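Local coordinates for hypothetical protein PG0816 (Porphyromonas gingivalis, PDB 2APL), which is of unknown function and belongs to the DUF1896 family, folding as an all-helical single chain, at residues V79-E83 with R84-Q88; K106-Q109 with S110-K114. All coordinates share one frame; numbering follows the deposited sequence.

Interaction 1: residues V79-E83 with R84-Q88; sequences VSVLE and REFEQ
The carbonyl oxygen S80 O takes the backbone N of R84 at 2.7 Å. One residue on, E85 N bonds to V81 O at 2.9 Å, and the bond of F86 N to L82 O, 3.1 Å long with an N-H...O angle of 135°, is already weak. Beside these bonds the side chain of R84 runs extended from CG to NE and passes S80, whose OG touches R84 CD at 3.6 Å. On the buried side V81 and F86 point the same way. V81 CG1, swung anti to its own nitrogen (chi1 167°), meets the edge of the F86 ring in its plane, 3.8 Å from CE2, while L82 CD2 lies 4.3 Å from F86 CD2. Y131 and T135 of helix 126-143 touch V81, I138 of the same helix touches F86, and E85 OE2 is hydrogen-bonded to Y131 OH. With F86 the first residue to leave helical backbone angles, this is the C-terminal end of an amphipathic helix, its last turn closed by i to i+4 bonds.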
loop_
_atom_site.group_PDB
_atom_site.type_symbol
_atom_site.label_atom_id
_atom_site.label_comp_id
_atom_site.label_asym_id
_atom_site.label_seq_id
_atom_site.Cartn_x
_atom_site.Cartn_y
_atom_site.Cartn_z
ATOM N N VAL A 79 0.491 5.096 -9.626
ATOM C CA VAL A 79 -0.492 4.605 -10.622
ATOM C C VAL A 79 -1.520 5.696 -10.915
ATOM O O VAL A 79 -1.830 5.975 -12.055
ATOM C CB VAL A 79 -1.171 3.278 -10.152
ATOM C CG1 VAL A 79 -2.407 2.986 -10.939
ATOM C CG2 VAL A 79 -0.198 2.117 -10.270
ATOM N N SER A 80 -2.035 6.318 -9.859
ATOM C CA SER A 80 -3.020 7.398 -9.978
ATOM C C SER A 80 -2.464 8.650 -10.694
ATOM O O SER A 80 -3.114 9.217 -11.592
ATOM C CB SER A 80 -3.559 7.758 -8.578
ATOM O OG SER A 80 -4.377 8.924 -8.628
ATOM N N VAL A 81 -1.274 9.079 -10.303
ATOM C CA VAL A 81 -0.612 10.178 -10.993
ATOM C C VAL A 81 -0.519 9.873 -12.472
ATOM O O VAL A 81 -0.881 10.720 -13.303
ATOM C CB VAL A 81 0.766 10.544 -10.418
ATOM C CG1 VAL A 81 1.556 11.489 -11.402
ATOM C CG2 VAL A 81 0.599 11.225 -9.123
ATOM N N LEU A 82 -0.024 8.684 -12.800
ATOM C CA LEU A 82 0.121 8.242 -14.220
ATOM C C LEU A 82 -1.185 8.143 -14.991
ATOM O O LEU A 82 -1.234 8.553 -16.179
ATOM C CB LEU A 82 0.940 6.930 -14.342
ATOM C CG LEU A 82 2.434 6.950 -13.878
ATOM C CD1 LEU A 82 2.878 5.506 -13.643
ATOM C CD2 LEU A 82 3.349 7.672 -14.879
ATOM N N GLU A 83 -2.247 7.650 -14.333
ATOM C CA GLU A 83 -3.576 7.594 -14.941
ATOM C C GLU A 83 -4.232 8.961 -15.073
ATOM O O GLU A 83 -4.890 9.239 -16.083
ATOM C CB GLU A 83 -4.503 6.667 -14.150
ATOM C CG GLU A 83 -3.981 5.245 -13.999
ATOM C CD GLU A 83 -4.956 4.310 -13.344
ATOM O OE1 GLU A 83 -4.976 3.138 -13.774
ATOM O OE2 GLU A 83 -5.706 4.736 -12.433
ATOM N N ARG A 84 -4.077 9.827 -14.072
ATOM C CA ARG A 84 -4.783 11.117 -14.090
ATOM C C ARG A 84 -4.094 12.173 -14.932
ATOM O O ARG A 84 -4.754 13.015 -15.551
ATOM C CB ARG A 84 -4.981 11.655 -12.675
ATOM C CG ARG A 84 -6.109 10.995 -11.859
ATOM C CD ARG A 84 -6.030 11.545 -10.446
ATOM N NE ARG A 84 -7.247 11.355 -9.666
ATOM C CZ ARG A 84 -7.341 11.567 -8.351
ATOM N NH1 ARG A 84 -6.271 11.982 -7.657
ATOM N NH2 ARG A 84 -8.504 11.359 -7.726
ATOM N N GLU A 85 -2.766 12.112 -14.962
ATOM C CA GLU A 85 -1.971 13.192 -15.496
ATOM C C GLU A 85 -1.244 12.825 -16.789
ATOM O O GLU A 85 -0.820 13.703 -17.524
ATOM C CB GLU A 85 -0.962 13.692 -14.429
ATOM C CG GLU A 85 -1.571 13.977 -13.033
ATOM C CD GLU A 85 -2.708 15.001 -13.046
ATOM O OE1 GLU A 85 -2.636 15.957 -13.824
ATOM O OE2 GLU A 85 -3.686 14.850 -12.280
ATOM N N PHE A 86 -1.067 11.543 -17.055
ATOM C CA PHE A 86 -0.246 11.128 -18.202
ATOM C C PHE A 86 -0.994 10.138 -19.115
ATOM O O PHE A 86 -0.390 9.347 -19.840
ATOM C CB PHE A 86 1.091 10.554 -17.708
ATOM C CG PHE A 86 1.933 11.569 -16.968
ATOM C CD1 PHE A 86 2.703 12.489 -17.677
ATOM C CD2 PHE A 86 1.915 11.623 -15.563
ATOM C CE1 PHE A 86 3.416 13.442 -17.035
ATOM C CE2 PHE A 86 2.647 12.607 -14.897
ATOM C CZ PHE A 86 3.416 13.490 -15.631
ATOM N N GLU A 87 -2.317 10.230 -19.091
ATOM C CA GLU A 87 -3.178 9.296 -19.791
ATOM C C GLU A 87 -2.922 9.308 -21.308
ATOM O O GLU A 87 -2.878 8.256 -21.939
ATOM C CB GLU A 87 -4.635 9.602 -19.441
ATOM C CG GLU A 87 -5.571 8.458 -19.578
ATOM C CD GLU A 87 -6.297 8.463 -20.881
ATOM O OE1 GLU A 87 -6.650 9.560 -21.351
ATOM O OE2 GLU A 87 -6.551 7.368 -21.426
ATOM N N GLN A 88 -2.720 10.501 -21.865
ATOM C CA GLN A 88 -2.362 10.675 -23.271
ATOM C C GLN A 88 -0.969 10.127 -23.671
ATOM O O GLN A 88 -0.823 9.511 -24.727
ATOM C CB GLN A 88 -2.486 12.166 -23.671
ATOM C CG GLN A 88 -3.915 12.568 -24.086
ATOM C CD GLN A 88 -4.027 13.990 -24.653
ATOM O OE1 GLN A 88 -3.038 14.597 -25.065
ATOM N NE2 GLN A 88 -5.239 14.512 -24.681
#

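Interaction 2: residues K106-Q109 with S110-K114; sequences KAIQ and SVFAK
Helix 106-112 is a short amphipathic helix of barely two turns, and the contact is its run of mostly i to i+4 bonds together with the side chains that flank them. S110 N reaches K106 O at 3.0 Å. F112 N bonds to I108 O with an N-H...O angle of 167°, and A113 N meets Q109 O at 2.9 Å. V111 is held less firmly: its N makes only weak bonds, one to A107 O and one, i to i+3, to I108 O. A107 O gains a second donor from the hydroxyl of S110, whose OG stands 2.9 Å away. With chi1 at 84°, OG sits between the backbone N and the carbonyl carbon, which turns it back over the preceding turn, and it comes to A107 O from outside the carbonyl plane, at a C=O...O angle of 128°. On the buried side I108 and F112 lie side by side and point the same way. The methyl CG2 of I108 rests 3.6 Å from F112 CE2 and 3.8 Å from F112 CD2. L78 of helix 74-85 touches both side chains, while T137 of helix 126-143 touches I108 and L134 of that helix touches F112. A107 O, whose amide bond is weak, thus draws a second donor from a serine hydroxyl on the exposed side, whereas the buried I108-F112 pair relies on apolar packing.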
loop_
_atom_site.group_PDB
_atom_site.type_symbol
_atom_site.label_atom_id
_atom_site.label_comp_id
_atom_site.label_asym_id
_atom_site.label_seq_id
_atom_site.Cartn_x
_atom_site.Cartn_y
_atom_site.Cartn_z
ATOM N N LYS A 106 15.607 6.712 -8.191
ATOM C CA LYS A 106 16.136 7.635 -7.151
ATOM C C LYS A 106 15.453 9.017 -7.152
ATOM O O LYS A 106 15.140 9.554 -6.084
ATOM C CB LYS A 106 17.641 7.799 -7.252
ATOM C CG LYS A 106 18.442 6.521 -6.896
ATOM C CD LYS A 106 18.849 6.388 -5.393
ATOM C CE LYS A 106 17.812 5.588 -4.541
ATOM N NZ LYS A 106 17.535 6.207 -3.153
ATOM N N ALA A 107 15.169 9.574 -8.333
ATOM C CA ALA A 107 14.420 10.822 -8.358
ATOM C C ALA A 107 13.063 10.716 -7.643
ATOM O O ALA A 107 12.733 11.594 -6.820
ATOM C CB ALA A 107 14.216 11.323 -9.777
ATOM N N ILE A 108 12.288 9.658 -7.974
ATOM C CA ILE A 108 10.947 9.432 -7.360
ATOM C C ILE A 108 11.067 9.148 -5.833
ATOM O O ILE A 108 10.355 9.755 -5.008
ATOM C CB ILE A 108 10.201 8.301 -8.107
ATOM C CG1 ILE A 108 9.883 8.720 -9.563
ATOM C CG2 ILE A 108 8.911 7.833 -7.309
ATOM C CD1 ILE A 108 8.679 9.730 -9.774
ATOM N N GLN A 109 11.938 8.220 -5.437
ATOM C CA GLN A 109 12.150 7.987 -4.022
ATOM C C GLN A 109 12.460 9.249 -3.201
ATOM O O GLN A 109 11.924 9.435 -2.092
ATOM C CB GLN A 109 13.292 6.976 -3.838
ATOM C CG GLN A 109 12.983 5.592 -4.402
ATOM C CD GLN A 109 14.117 4.633 -4.189
ATOM O OE1 GLN A 109 15.256 4.984 -4.343
ATOM N NE2 GLN A 109 13.802 3.407 -3.887
ATOM N N SER A 110 13.345 10.088 -3.729
ATOM C CA SER A 110 13.804 11.316 -3.040
ATOM C C SER A 110 12.637 12.272 -2.812
ATOM O O SER A 110 12.655 13.078 -1.851
ATOM C CB SER A 110 14.912 12.028 -3.828
ATOM O OG SER A 110 14.363 12.862 -4.841
ATOM N N VAL A 111 11.637 12.213 -3.707
ATOM C CA VAL A 111 10.412 12.973 -3.486
ATOM C C VAL A 111 9.579 12.373 -2.330
ATOM O O VAL A 111 9.237 13.100 -1.361
ATOM C CB VAL A 111 9.556 13.096 -4.812
ATOM C CG1 VAL A 111 8.151 13.610 -4.499
ATOM C CG2 VAL A 111 10.261 13.970 -5.846
ATOM N N PHE A 112 9.226 11.066 -2.399
ATOM C CA PHE A 112 8.412 10.455 -1.340
ATOM C C PHE A 112 9.086 10.613 0.073
ATOM O O PHE A 112 8.401 10.764 1.112
ATOM C CB PHE A 112 8.194 8.949 -1.628
ATOM C CG PHE A 112 7.115 8.627 -2.621
ATOM C CD1 PHE A 112 5.778 8.839 -2.315
ATOM C CD2 PHE A 112 7.425 7.989 -3.822
ATOM C CE1 PHE A 112 4.740 8.431 -3.207
ATOM C CE2 PHE A 112 6.419 7.604 -4.701
ATOM C CZ PHE A 112 5.069 7.829 -4.392
ATOM N N ALA A 113 10.428 10.572 0.092
ATOM C CA ALA A 113 11.192 10.556 1.349
ATOM C C ALA A 113 11.082 11.843 2.182
ATOM O O ALA A 113 11.388 11.837 3.390
ATOM C CB ALA A 113 12.664 10.234 1.080
ATOM N N LYS A 114 10.658 12.931 1.528
ATOM C CA LYS A 114 10.471 14.220 2.180
ATOM C C LYS A 114 9.196 14.257 3.008
ATOM O O LYS A 114 9.027 15.156 3.794
ATOM C CB LYS A 114 10.428 15.353 1.162
ATOM C CG LYS A 114 11.776 15.585 0.481
ATOM C CD LYS A 114 11.871 16.955 -0.178
ATOM C CE LYS A 114 10.937 17.088 -1.372
ATOM N NZ LYS A 114 11.202 18.369 -2.076
#

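In the fold
Interactions 1 and 2 follow one another along the chain, their centres 18 Å apart and their nearest atoms about 7 Å apart without touching. Both are partly buried and run from a helix into the residues that follow it, and their apolar faces share neighbours: helices 94-103 and 126-143 touch both. Helix 74-85, which carries interaction 1, also packs on interaction 2 through R74 and L78. In each, an aliphatic side chain meets a phenylalanine on the buried side; the partners stand five positions apart in V81-F86 and four in I108-F112. The polar chemistry differs: E85 of interaction 1 bonds to Y131 on another helix, whereas S110 OG of interaction 2 bonds to A107 O within its own.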